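Local coordinates for protein FMN-dependent nitronate monooxygenase (Shewanella oneidensis, PDB 5LSM) that probably uses bound FMN to oxidise propionate 3-nitronate with molecular oxygen, giving 3-oxopropanoate, nitrate, nitrite and hydrogen peroxide, at residues G306-A311 and F319-C324; A91-E96 and V280-A285; W163-G168 and A207-V212; I173-G176 and H182-H185; A50-L55 and A118-K123. All blocks are in the same frame, centred on the assembly; numbering follows the deposited sequence.

Contact 1: G306-A311 and F319-C324; sequences GLRTAA and FSPLWC. With FMN (flavin mononucleotide), chain I.
R308 and P321 meet at about a right angle, with the proline ring set against one face of the guanidinium: P321 CD stands 3.6 Å above the plane of the R308 group, over its centre. The arginine reaches this place because CG lies anti to the backbone N (chi1 173°) and the chain then runs straight to NE. At its root R308 CB is 3.3 Å from F319 O. One side of the helix receives the F319 ring obliquely, with L307 CB 4.1 Å from F319 CG and, a turn later, A311 CB 3.9 Å from F319 CD2. In the second shell E312 takes a salt bridge from R308 NE and a hydrogen bond with S320 OG, so one carboxylate ties the arginine to the loop, while Y93, F97 and F283 bring further rings against F319. Beyond the proline, P321 CB lies 3.7 Å above one face of the W323 indole, toward its rim, and W323 CB approaches FMN C7M at 3.3 Å. The loop after helix 301-313 thus runs from an aromatic core to the flavin's dimethylbenzene end, where W323 lines part of the TIM barrel's FMN pocket.

Contact 2: A91-E96 and V280-A285; sequences APYFAE and VNRFMA
R282 grips E96 end-on, each terminal nitrogen giving a hydrogen bond to a different carboxylate oxygen. With CG anti to the backbone N (chi1 177°), its extended chain carries the guanidinium across to E96, an exposed residue. The stronger bond is R282 NH2 to E96 OE1, 2.8 Å long with a 164° angle at the hydrogen; it uses the syn lone pair of the oxygen and lies close to the guanidinium plane. Its companion, R282 NH1 to E96 OE2 at 3.2 Å, is more bent and meets the oxygen out of the carboxylate plane, which fits the twist between the two flat groups. The third nitrogen, R282 NE, forms a salt bridge with E286. E286 also hydrogen-bonds Y93 OH, joining arginine and tyrosine through a shared carboxylate. A lysine in place of R282 would probably leave E96 with at most a single-point partner and deprive E286 of the NE donor. The contact joins helix 91-97 to the first turn of helix 282-287, neither of which adjoins a strand of the parallel barrel sheet in sequence; N281 is the N-cap of the latter, its OD1 accepting from M284 N at 3.2 Å, and its ND2 makes a weak bond to S320 O. Beneath the salt bridge, Y93 turns its ring edge toward the face of the guanidinium, the planes 81° apart, with Y93 CE1 3.5 Å from R282 NH2. On the other side of that ring Y93 CE2 touches F283 CD1 at 4.2 Å. F319 packs against both aromatic rings, edge-to-face with Y93.

Contact 3: W163-G168 and A207-V212; sequences WLEARG and AVEIPV
E165 reaches from its helix to the backbone of E209, whose N donates to OE2 of E165 at 2.9 Å and a nearly straight 168°. The oxygen uses its syn lone pair. This is the tight part of the contact: V208 CB lies 3.5 Å from the same E165 OE2, and I210 CD1 rests 3.9 Å from E165 CG. The glutamate chain is extended, with CG anti to the backbone N (chi1 -168°), which carries the carboxylate across to the E209 N-H. The aliphatic parts of E165 and I210 slide past each other in opposite directions. Replacing E165 by an alanine would probably leave the N-H of E209 without this acceptor and open a gap beside I210 CD1. In the barrel the contact lies where helices 158-166 and 197-207 give way to strands 171-175 and 212-215, at the N-terminal ends of the strands, away from the flavin. The first helix closes in a Schellman motif with G168 (phi 95°) as C-prime residue: G168 N bonds to E165 O at 2.9 Å and A169 N to L164 O; the second leaves helical geometry at V208. V208 and I210 both pack on I172 of strand 171-175. The outer side is looser and wet. Here E165 OE1 binds a water at 2.8 Å, and that water is also within donating distance of E209 OE1 at 3.2 Å, though it has more acceptors nearby than protons. The two carboxylates remain apart, E165 OE2 to E209 OE1 being 4.8 Å, and the water probably eases the repulsion of like charges.

Contact 4: I173-G176 and H182-H185; sequences IAQG and HRGH
Three hydrogen bonds join Q175 and G176 to R183 and G184, each pairing a side chain with a backbone group. G184 N donates to Q175 OE1 at 2.8 Å, approaching from above the carbonyl plane of the amide. The guanidinium of R183 holds two successive backbone carbonyls at the end of the strand: NH2 of R183 gives a 2.9 Å bond to Q175 O, with an angle of 151° at the hydrogen, and NH1 of R183 gives one of 2.9 Å to G176 O, more bent and from above the carbonyl plane. The third donor, R183 NE, is taken by Q194. Amide and guanidinium lie nearly parallel, 11° apart and stacked, with Q175 OE1 3.2 Å above the R183 plane and displaced toward its rim. That stacking is packing only: Q175 OE1 and R183 NH1, 3.2 Å apart, have too poor an angle for a bond. The arginine can lie over the amide because its chain bends at both chi2 and chi3 (-65° at the latter), the glutamine at chi2. Further out, the Q175 side chain packs on T154, T156 and A215, and R183 packs on L177. H182 CB points away from the strand, and its ring bonds S272 and a glycerol. The amide nitrogen, Q175 NE2, makes a weak hydrogen bond to O3' of FMN. The G184 N-H bond to OE1, with the guanidinium stacked on the amide, probably holds the rotation of this flavin-binding side chain. This is the FMN site of a TIM barrel, at the C-terminal end of strand 171-175.

Contact 5: A50-L55 and A118-K123; sequences ALEAEL and AEVLAK
L51 and V120 meet through methyl groups, L51 CD2 lying 3.8 Å from V120 CG1. Both torsions serve this meeting. In L51, CG stands anti to the backbone N (chi1 174°) and CD2 continues the chain anti to CA, so this branch is the one thrust across the gap. V120 likewise turns CG1 anti to its own N (chi1 178°), presenting that methyl to the leucine as the two side chains slide past each other in opposite directions. A second apolar pair lies deeper: L55 CD1, the outstretched branch of its leucine, touches L121 CD2, the folded branch, at 3.8 Å, and the two side chains cross at about a right angle. Toward the solvent E52, its chain extended, passes obliquely over V120 and sets OE1 at 3.9 Å from both methyls, CG1 and CG2, of V120; its aliphatic CB, 4.0 Å from V120 CG1, shields the valine as well. The helix segments run almost parallel, 14° apart, with their axes 10.1 Å from each other at closest approach. They belong to helices 48-59 and 115-124, the first preceding strand 66-71 and the second the neighbouring strand 128-132, both on the outside of the barrel; L55 and L121 both rest on V68 of strand 66-71, and F124 extends the seam against E52 and L55. Hydrogen bonds play no part between the segments. The contact therefore rests largely on apolar packing of leucine and valine, with one carboxylate at its exposed margin, and its specificity probably comes from the fit of branched side chains rather than from directional bonds.

From the N terminus, contact 5 opens first, and contact 2 opens at 91-96 before contact 5 closes at 118-123, so these two cross. Inside the long loop of contact 2 lies contact 3, which joins two neighbouring helix-to-strand turns of the barrel, and within that is nested the short loop of contact 4 at the flavin site; V212 packs on A174 between them. Contact 2 closes at 280-285, and contact 1 follows in series, touching it through Y93, F94 and N281. Contacts 1 and 2 bind the helices beside the barrel, contacts 3 and 5 its outer layer, while W323 of contact 1 packs near H182 of contact 4 at the flavin pocket.

Contact 1: G306-A311 and F319-C324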
# COMPACT_ATOMS: atom_id res chain seq x y z
N GLY A 306 -19.68 6.75 -23.98
CA GLY A 306 -21.12 6.98 -24.04
C GLY A 306 -21.86 6.69 -22.73
O GLY A 306 -22.69 7.49 -22.29
N LEU A 307 -21.59 5.52 -22.14
CA LEU A 307 -22.22 5.12 -20.87
C LEU A 307 -21.98 6.15 -19.77
O LEU A 307 -22.91 6.60 -19.08
CB LEU A 307 -21.65 3.77 -20.42
CG LEU A 307 -22.20 2.57 -21.17
CD1 LEU A 307 -21.22 1.41 -21.12
CD2 LEU A 307 -23.54 2.16 -20.59
N ARG A 308 -20.71 6.49 -19.60
CA ARG A 308 -20.30 7.55 -18.72
C ARG A 308 -21.10 8.82 -18.93
O ARG A 308 -21.63 9.39 -17.97
CB ARG A 308 -18.83 7.86 -18.94
CG ARG A 308 -18.38 9.09 -18.17
CD ARG A 308 -16.95 9.42 -18.51
NE ARG A 308 -16.48 10.49 -17.67
CZ ARG A 308 -15.27 11.03 -17.75
NH1 ARG A 308 -14.40 10.59 -18.65
NH2 ARG A 308 -14.93 11.99 -16.91
N THR A 309 -21.11 9.32 -20.16
CA THR A 309 -21.85 10.53 -20.50
C THR A 309 -23.31 10.42 -20.11
O THR A 309 -23.85 11.33 -19.47
CB THR A 309 -21.80 10.81 -22.00
OG1 THR A 309 -20.43 10.92 -22.40
CG2 THR A 309 -22.55 12.12 -22.34
N ALA A 310 -23.94 9.32 -20.52
CA ALA A 310 -25.36 9.08 -20.23
C ALA A 310 -25.62 9.01 -18.73
O ALA A 310 -26.60 9.58 -18.25
CB ALA A 310 -25.82 7.78 -20.88
N ALA A 311 -24.78 8.28 -18.00
CA ALA A 311 -25.06 8.03 -16.59
C ALA A 311 -24.77 9.28 -15.75
O ALA A 311 -25.54 9.62 -14.86
CB ALA A 311 -24.26 6.83 -16.10
N PHE A 319 -20.51 5.04 -14.00
CA PHE A 319 -19.62 4.68 -15.11
C PHE A 319 -18.51 5.72 -15.30
O PHE A 319 -18.03 5.94 -16.41
CB PHE A 319 -20.43 4.49 -16.41
CG PHE A 319 -21.31 3.27 -16.39
CD1 PHE A 319 -20.82 2.04 -16.81
CD2 PHE A 319 -22.58 3.33 -15.84
CE1 PHE A 319 -21.60 0.91 -16.72
CE2 PHE A 319 -23.37 2.19 -15.74
CZ PHE A 319 -22.88 0.98 -16.19
N SER A 320 -18.09 6.35 -14.20
CA SER A 320 -17.08 7.40 -14.27
C SER A 320 -15.72 6.90 -13.75
O SER A 320 -15.66 6.16 -12.77
CB SER A 320 -17.53 8.61 -13.47
OG SER A 320 -18.68 9.21 -14.04
N PRO A 321 -14.62 7.31 -14.40
CA PRO A 321 -13.29 7.17 -13.81
C PRO A 321 -13.05 8.22 -12.71
O PRO A 321 -12.72 9.37 -13.00
CB PRO A 321 -12.37 7.40 -15.01
CG PRO A 321 -13.11 8.37 -15.85
CD PRO A 321 -14.56 7.95 -15.72
N LEU A 322 -13.23 7.81 -11.46
CA LEU A 322 -13.20 8.73 -10.35
C LEU A 322 -11.83 8.62 -9.70
O LEU A 322 -11.69 8.08 -8.62
CB LEU A 322 -14.30 8.35 -9.36
CG LEU A 322 -15.75 8.43 -9.83
CD1 LEU A 322 -16.64 7.72 -8.82
CD2 LEU A 322 -16.16 9.88 -9.96
N TRP A 323 -10.82 9.08 -10.40
CA TRP A 323 -9.46 8.91 -9.94
C TRP A 323 -9.25 9.60 -8.59
O TRP A 323 -9.69 10.73 -8.39
CB TRP A 323 -8.51 9.48 -10.98
CG TRP A 323 -8.38 8.72 -12.29
CD1 TRP A 323 -7.73 9.16 -13.39
CD2 TRP A 323 -8.88 7.40 -12.63
NE1 TRP A 323 -7.77 8.22 -14.39
CE2 TRP A 323 -8.50 7.15 -13.97
CE3 TRP A 323 -9.66 6.45 -11.97
CZ2 TRP A 323 -8.83 5.97 -14.65
CZ3 TRP A 323 -9.98 5.26 -12.64
CH2 TRP A 323 -9.55 5.03 -13.96
N CYS A 324 -8.60 8.91 -7.65
CA CYS A 324 -8.54 9.30 -6.23
C CYS A 324 -7.63 8.31 -5.49
O CYS A 324 -7.65 7.13 -5.77
CB CYS A 324 -9.93 9.32 -5.57
SG CYS A 324 -9.97 9.75 -3.79
N1 FMN I . 0.21 11.14 -13.52
C2 FMN I . 0.71 11.43 -14.75
O2 FMN I . 1.92 11.20 -14.99
N3 FMN I . -0.05 11.95 -15.74
C4 FMN I . -1.36 12.21 -15.56
O4 FMN I . -2.06 12.67 -16.47
C4A FMN I . -1.96 11.90 -14.25
N5 FMN I . -3.25 12.18 -14.01
C5A FMN I . -3.80 11.97 -12.80
C6 FMN I . -5.14 12.31 -12.64
C7 FMN I . -5.76 12.13 -11.41
C7M FMN I . -7.22 12.49 -11.30
C8 FMN I . -4.98 11.58 -10.27
C8M FMN I . -5.66 11.38 -8.94
C9 FMN I . -3.63 11.23 -10.44
C9A FMN I . -3.00 11.41 -11.68
N10 FMN I . -1.61 11.12 -11.91
C10 FMN I . -1.09 11.35 -13.20
C1' FMN I . -0.74 10.54 -10.88
C2' FMN I . -0.09 11.60 -10.02
O2' FMN I . 1.04 12.15 -10.73
C3' FMN I . 0.38 11.03 -8.67
O3' FMN I . 1.08 9.80 -8.89
C4' FMN I . -0.76 10.72 -7.70
O4' FMN I . -1.84 11.67 -7.77
C5' FMN I . -0.18 10.68 -6.29
O5' FMN I . -1.14 10.22 -5.34
P FMN I . -2.24 11.16 -4.65
O1P FMN I . -1.63 12.54 -4.48
O2P FMN I . -2.50 10.45 -3.35
O3P FMN I . -3.35 11.12 -5.63

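Contact 2: A91-E96 and V280-A285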
# COMPACT_ATOMS: atom_id res chain seq x y z
N ALA A 91 -23.13 -5.05 -23.51
CA ALA A 91 -24.43 -4.90 -24.16
C ALA A 91 -25.59 -4.59 -23.18
O ALA A 91 -26.39 -3.69 -23.44
CB ALA A 91 -24.73 -6.14 -25.00
N PRO A 92 -25.65 -5.30 -22.04
CA PRO A 92 -26.69 -5.02 -21.05
C PRO A 92 -26.79 -3.56 -20.58
O PRO A 92 -27.90 -3.04 -20.39
CB PRO A 92 -26.29 -5.91 -19.87
CG PRO A 92 -25.58 -7.05 -20.50
CD PRO A 92 -24.85 -6.48 -21.67
N TYR A 93 -25.64 -2.91 -20.38
CA TYR A 93 -25.64 -1.51 -20.00
C TYR A 93 -26.13 -0.64 -21.13
O TYR A 93 -26.88 0.30 -20.91
CB TYR A 93 -24.27 -1.04 -19.54
CG TYR A 93 -23.73 -1.81 -18.37
CD1 TYR A 93 -24.43 -1.88 -17.17
CD2 TYR A 93 -22.53 -2.50 -18.48
CE1 TYR A 93 -23.96 -2.62 -16.10
CE2 TYR A 93 -22.04 -3.24 -17.42
CZ TYR A 93 -22.75 -3.30 -16.23
OH TYR A 93 -22.23 -4.03 -15.20
N PHE A 94 -25.70 -0.95 -22.35
CA PHE A 94 -26.14 -0.18 -23.50
C PHE A 94 -27.65 -0.23 -23.61
O PHE A 94 -28.30 0.79 -23.78
CB PHE A 94 -25.50 -0.71 -24.77
CG PHE A 94 -24.02 -0.54 -24.82
CD1 PHE A 94 -23.45 0.69 -24.52
CD2 PHE A 94 -23.20 -1.59 -25.16
CE1 PHE A 94 -22.08 0.86 -24.58
CE2 PHE A 94 -21.83 -1.42 -25.23
CZ PHE A 94 -21.27 -0.21 -24.92
N ALA A 95 -28.19 -1.42 -23.46
CA ALA A 95 -29.64 -1.61 -23.37
C ALA A 95 -30.28 -0.79 -22.23
O ALA A 95 -31.24 -0.07 -22.43
CB ALA A 95 -29.96 -3.09 -23.21
N GLU A 96 -29.77 -0.95 -21.02
CA GLU A 96 -30.32 -0.24 -19.87
C GLU A 96 -30.40 1.26 -20.16
O GLU A 96 -31.47 1.86 -20.08
CB GLU A 96 -29.47 -0.52 -18.62
CG GLU A 96 -29.81 0.36 -17.42
CD GLU A 96 -29.06 -0.05 -16.18
OE1 GLU A 96 -28.24 -0.99 -16.26
OE2 GLU A 96 -29.30 0.57 -15.11
N VAL A 280 -14.61 3.40 -5.87
CA VAL A 280 -15.25 2.17 -6.35
C VAL A 280 -16.68 2.48 -6.72
O VAL A 280 -17.40 3.08 -5.92
CB VAL A 280 -15.21 1.03 -5.30
CG1 VAL A 280 -16.20 -0.08 -5.64
CG2 VAL A 280 -13.80 0.45 -5.17
N ASN A 281 -17.07 2.12 -7.95
CA ASN A 281 -18.43 2.32 -8.43
C ASN A 281 -19.07 1.03 -8.96
O ASN A 281 -18.48 -0.06 -8.86
CB ASN A 281 -18.48 3.47 -9.46
CG ASN A 281 -17.51 3.29 -10.64
OD1 ASN A 281 -17.23 2.20 -11.07
ND2 ASN A 281 -17.09 4.39 -11.20
N ARG A 282 -20.32 1.13 -9.43
CA ARG A 282 -21.09 -0.05 -9.85
C ARG A 282 -20.34 -0.81 -10.94
O ARG A 282 -20.23 -2.05 -10.90
CB ARG A 282 -22.47 0.38 -10.37
CG ARG A 282 -23.35 -0.75 -10.90
CD ARG A 282 -24.57 -0.19 -11.63
NE ARG A 282 -25.29 -1.19 -12.42
CZ ARG A 282 -26.18 -0.90 -13.38
NH1 ARG A 282 -26.47 0.37 -13.66
NH2 ARG A 282 -26.76 -1.87 -14.08
N PHE A 283 -19.85 -0.06 -11.92
CA PHE A 283 -19.17 -0.66 -13.07
C PHE A 283 -17.98 -1.51 -12.57
O PHE A 283 -17.86 -2.68 -12.92
CB PHE A 283 -18.74 0.45 -14.05
CG PHE A 283 -18.14 -0.06 -15.34
CD1 PHE A 283 -18.70 -1.15 -16.02
CD2 PHE A 283 -17.05 0.56 -15.90
CE1 PHE A 283 -18.15 -1.61 -17.20
CE2 PHE A 283 -16.47 0.09 -17.06
CZ PHE A 283 -17.02 -0.99 -17.71
N MET A 284 -17.21 -0.97 -11.63
CA MET A 284 -16.07 -1.71 -11.09
C MET A 284 -16.52 -2.91 -10.27
O MET A 284 -15.94 -3.99 -10.38
CB MET A 284 -15.18 -0.81 -10.25
CG MET A 284 -14.53 0.35 -10.99
SD MET A 284 -13.89 1.55 -9.80
CE MET A 284 -14.23 3.09 -10.65
N ALA A 285 -17.55 -2.72 -9.44
CA ALA A 285 -18.05 -3.82 -8.61
C ALA A 285 -18.63 -4.98 -9.44
O ALA A 285 -18.45 -6.14 -9.09
CB ALA A 285 -19.08 -3.31 -7.63

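Contact 3: W163-G168 and A207-V212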
# COMPACT_ATOMS: atom_id res chain seq x y z
N TRP A 163 16.26 1.61 -13.75
CA TRP A 163 16.16 1.76 -15.20
C TRP A 163 16.12 3.24 -15.56
O TRP A 163 16.76 3.65 -16.51
CB TRP A 163 14.92 1.07 -15.74
CG TRP A 163 14.86 1.06 -17.25
CD1 TRP A 163 15.48 0.18 -18.08
CD2 TRP A 163 14.14 1.96 -18.09
NE1 TRP A 163 15.20 0.48 -19.38
CE2 TRP A 163 14.37 1.57 -19.42
CE3 TRP A 163 13.34 3.08 -17.86
CZ2 TRP A 163 13.80 2.22 -20.51
CZ3 TRP A 163 12.77 3.74 -18.94
CH2 TRP A 163 13.01 3.31 -20.25
N LEU A 164 15.36 4.01 -14.80
CA LEU A 164 15.24 5.44 -15.04
C LEU A 164 16.56 6.21 -14.79
O LEU A 164 16.94 7.07 -15.58
CB LEU A 164 14.12 6.02 -14.19
CG LEU A 164 12.74 5.50 -14.56
CD1 LEU A 164 11.70 5.92 -13.52
CD2 LEU A 164 12.33 5.99 -15.93
N GLU A 165 17.25 5.88 -13.71
CA GLU A 165 18.54 6.48 -13.44
C GLU A 165 19.50 6.20 -14.58
O GLU A 165 20.12 7.11 -15.12
CB GLU A 165 19.11 5.93 -12.15
CG GLU A 165 20.30 6.70 -11.62
CD GLU A 165 20.80 6.15 -10.31
OE1 GLU A 165 20.91 4.91 -10.20
OE2 GLU A 165 21.03 6.95 -9.37
N ALA A 166 19.55 4.93 -14.98
CA ALA A 166 20.48 4.45 -16.00
C ALA A 166 20.25 5.13 -17.35
O ALA A 166 21.17 5.30 -18.11
CB ALA A 166 20.34 2.93 -16.15
N ARG A 167 19.02 5.53 -17.61
CA ARG A 167 18.65 6.18 -18.85
C ARG A 167 18.62 7.70 -18.71
O ARG A 167 18.08 8.39 -19.56
CB ARG A 167 17.29 5.66 -19.32
CG ARG A 167 17.28 4.18 -19.71
CD ARG A 167 16.65 4.00 -21.08
NE ARG A 167 17.14 5.01 -22.03
CZ ARG A 167 16.41 5.62 -22.96
NH1 ARG A 167 15.12 5.34 -23.14
NH2 ARG A 167 16.97 6.54 -23.73
N GLY A 168 19.19 8.23 -17.64
CA GLY A 168 19.49 9.65 -17.57
C GLY A 168 18.45 10.53 -16.88
O GLY A 168 18.55 11.75 -16.93
N ALA A 207 18.54 2.84 -3.15
CA ALA A 207 19.07 2.21 -4.35
C ALA A 207 19.66 3.22 -5.35
O ALA A 207 20.40 2.84 -6.23
CB ALA A 207 17.96 1.40 -5.02
N VAL A 208 19.21 4.47 -5.32
CA VAL A 208 19.62 5.45 -6.33
C VAL A 208 20.37 6.60 -5.70
O VAL A 208 20.31 6.81 -4.50
CB VAL A 208 18.42 6.02 -7.16
CG1 VAL A 208 17.60 4.90 -7.75
CG2 VAL A 208 17.54 6.93 -6.32
N GLU A 209 21.11 7.32 -6.52
CA GLU A 209 21.86 8.47 -6.05
C GLU A 209 21.11 9.76 -6.34
O GLU A 209 21.27 10.73 -5.63
CB GLU A 209 23.23 8.51 -6.70
CG GLU A 209 24.16 7.40 -6.24
CD GLU A 209 25.24 7.08 -7.26
OE1 GLU A 209 25.38 5.90 -7.64
OE2 GLU A 209 25.91 8.03 -7.73
N ILE A 210 20.25 9.75 -7.36
CA ILE A 210 19.49 10.94 -7.73
C ILE A 210 18.31 11.24 -6.79
O ILE A 210 18.00 10.44 -5.91
CB ILE A 210 19.00 10.89 -9.19
CG1 ILE A 210 18.09 9.68 -9.43
CG2 ILE A 210 20.20 10.90 -10.12
CD1 ILE A 210 17.65 9.52 -10.88
N PRO A 211 17.74 12.46 -6.89
CA PRO A 211 16.70 12.84 -5.94
C PRO A 211 15.40 12.06 -6.15
O PRO A 211 15.06 11.73 -7.29
CB PRO A 211 16.47 14.32 -6.24
CG PRO A 211 17.75 14.78 -6.87
CD PRO A 211 18.22 13.62 -7.67
N VAL A 212 14.65 11.85 -5.07
CA VAL A 212 13.44 11.08 -5.12
C VAL A 212 12.27 11.91 -4.63
O VAL A 212 12.33 12.56 -3.58
CB VAL A 212 13.56 9.78 -4.30
CG1 VAL A 212 12.32 8.92 -4.47
CG2 VAL A 212 14.80 9.00 -4.72
O HOH W 1 22.85 4.05 -8.38

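Contact 4: I173-G176 and H182-H185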
# COMPACT_ATOMS: atom_id res chain seq x y z
N ILE A 173 10.07 9.84 -9.62
CA ILE A 173 8.85 9.91 -8.81
C ILE A 173 8.51 8.50 -8.32
O ILE A 173 8.18 7.62 -9.11
CB ILE A 173 7.64 10.48 -9.61
CG1 ILE A 173 7.95 11.85 -10.21
CG2 ILE A 173 6.43 10.59 -8.70
CD1 ILE A 173 7.10 12.17 -11.43
N ALA A 174 8.60 8.29 -7.01
CA ALA A 174 8.22 7.01 -6.40
C ALA A 174 6.74 7.02 -6.08
O ALA A 174 6.35 7.60 -5.07
CB ALA A 174 9.01 6.82 -5.11
N GLN A 175 5.89 6.42 -6.92
CA GLN A 175 4.44 6.37 -6.56
C GLN A 175 4.03 5.07 -5.92
O GLN A 175 3.98 4.04 -6.57
CB GLN A 175 3.46 6.73 -7.69
CG GLN A 175 3.57 5.86 -8.89
CD GLN A 175 2.26 5.63 -9.62
OE1 GLN A 175 2.13 4.66 -10.34
NE2 GLN A 175 1.30 6.53 -9.47
N GLY A 176 3.72 5.16 -4.63
CA GLY A 176 3.12 4.07 -3.91
C GLY A 176 1.75 3.73 -4.45
O GLY A 176 1.09 4.56 -5.06
N HIS A 182 -3.42 6.44 -12.84
CA HIS A 182 -2.81 5.22 -13.38
C HIS A 182 -1.56 4.87 -12.60
O HIS A 182 -0.76 5.76 -12.24
CB HIS A 182 -2.45 5.39 -14.87
CG HIS A 182 -3.62 5.25 -15.79
ND1 HIS A 182 -4.36 6.32 -16.23
CD2 HIS A 182 -4.12 4.16 -16.43
CE1 HIS A 182 -5.31 5.90 -17.04
NE2 HIS A 182 -5.19 4.59 -17.18
N ARG A 183 -1.36 3.58 -12.40
CA ARG A 183 -0.05 3.07 -12.10
C ARG A 183 0.87 3.37 -13.30
O ARG A 183 0.51 3.12 -14.45
CB ARG A 183 -0.11 1.57 -11.84
CG ARG A 183 -1.13 1.12 -10.78
CD ARG A 183 -0.98 1.90 -9.48
NE ARG A 183 0.30 1.63 -8.84
CZ ARG A 183 0.96 2.47 -8.04
NH1 ARG A 183 0.47 3.67 -7.74
NH2 ARG A 183 2.10 2.07 -7.49
N GLY A 184 2.06 3.92 -13.00
CA GLY A 184 3.01 4.32 -14.01
C GLY A 184 4.08 3.27 -14.24
O GLY A 184 5.18 3.59 -14.72
N HIS A 185 3.75 2.00 -13.94
CA HIS A 185 4.67 0.87 -14.15
C HIS A 185 4.94 0.56 -15.61
O HIS A 185 4.17 0.92 -16.48
CB HIS A 185 4.13 -0.39 -13.47
CG HIS A 185 2.91 -0.94 -14.12
ND1 HIS A 185 1.64 -0.58 -13.73
CD2 HIS A 185 2.75 -1.82 -15.14
CE1 HIS A 185 0.75 -1.24 -14.45
NE2 HIS A 185 1.40 -1.97 -15.34

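Contact 5: A50-L55 and A118-K123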
# COMPACT_ATOMS: atom_id res chain seq x y z
N ALA A 50 -4.55 22.60 -28.50
CA ALA A 50 -4.77 22.73 -27.06
C ALA A 50 -3.44 22.86 -26.32
O ALA A 50 -3.30 23.72 -25.46
CB ALA A 50 -5.56 21.53 -26.54
N LEU A 51 -2.46 22.05 -26.69
CA LEU A 51 -1.15 22.03 -26.02
C LEU A 51 -0.50 23.41 -26.07
O LEU A 51 -0.15 23.97 -25.02
CB LEU A 51 -0.22 20.98 -26.67
CG LEU A 51 1.24 20.94 -26.18
CD1 LEU A 51 1.34 20.66 -24.69
CD2 LEU A 51 2.04 19.92 -26.97
N GLU A 52 -0.36 23.94 -27.27
CA GLU A 52 0.26 25.26 -27.48
C GLU A 52 -0.52 26.39 -26.79
O GLU A 52 0.07 27.31 -26.21
CB GLU A 52 0.37 25.53 -28.98
CG GLU A 52 1.36 26.62 -29.35
CD GLU A 52 1.72 26.59 -30.83
OE1 GLU A 52 2.19 25.54 -31.32
OE2 GLU A 52 1.49 27.61 -31.50
N ALA A 53 -1.84 26.34 -26.89
CA ALA A 53 -2.72 27.30 -26.21
C ALA A 53 -2.42 27.31 -24.71
O ALA A 53 -2.18 28.35 -24.11
CB ALA A 53 -4.19 26.95 -26.45
N GLU A 54 -2.42 26.12 -24.12
CA GLU A 54 -2.37 26.01 -22.68
C GLU A 54 -1.00 26.44 -22.15
O GLU A 54 -0.91 27.08 -21.10
CB GLU A 54 -2.75 24.60 -22.24
CG GLU A 54 -3.42 24.58 -20.89
CD GLU A 54 -4.91 24.34 -20.96
OE1 GLU A 54 -5.65 25.19 -20.44
OE2 GLU A 54 -5.33 23.26 -21.42
N LEU A 55 0.05 26.21 -22.93
CA LEU A 55 1.39 26.65 -22.55
C LEU A 55 1.53 28.15 -22.71
O LEU A 55 2.25 28.78 -21.94
CB LEU A 55 2.48 25.94 -23.37
CG LEU A 55 2.87 24.55 -22.86
CD1 LEU A 55 3.51 23.73 -23.96
CD2 LEU A 55 3.80 24.65 -21.65
N ALA A 118 7.18 17.33 -29.33
CA ALA A 118 8.49 17.97 -29.25
C ALA A 118 8.54 19.34 -29.95
O ALA A 118 9.12 20.29 -29.42
CB ALA A 118 9.55 17.06 -29.84
N GLU A 119 8.00 19.43 -31.16
CA GLU A 119 8.15 20.64 -31.95
C GLU A 119 7.47 21.82 -31.25
O GLU A 119 8.05 22.90 -31.19
CB GLU A 119 7.60 20.45 -33.37
N VAL A 120 6.29 21.57 -30.67
CA VAL A 120 5.59 22.56 -29.84
C VAL A 120 6.34 22.91 -28.54
O VAL A 120 6.48 24.08 -28.20
CB VAL A 120 4.17 22.08 -29.48
CG1 VAL A 120 3.47 23.10 -28.59
CG2 VAL A 120 3.36 21.83 -30.74
N LEU A 121 6.79 21.90 -27.81
CA LEU A 121 7.52 22.13 -26.56
C LEU A 121 8.76 22.99 -26.79
O LEU A 121 9.17 23.77 -25.92
CB LEU A 121 7.94 20.81 -25.92
CG LEU A 121 6.96 20.10 -24.98
CD1 LEU A 121 7.71 19.07 -24.13
CD2 LEU A 121 6.24 21.10 -24.08
N ALA A 122 9.40 22.81 -27.94
CA ALA A 122 10.69 23.43 -28.18
C ALA A 122 10.58 24.95 -28.12
O ALA A 122 11.52 25.61 -27.73
CB ALA A 122 11.23 23.00 -29.53
N LYS A 123 9.42 25.49 -28.51
CA LYS A 123 9.17 26.94 -28.44
C LYS A 123 9.15 27.46 -27.00
O LYS A 123 9.63 28.56 -26.73
CB LYS A 123 7.85 27.29 -29.14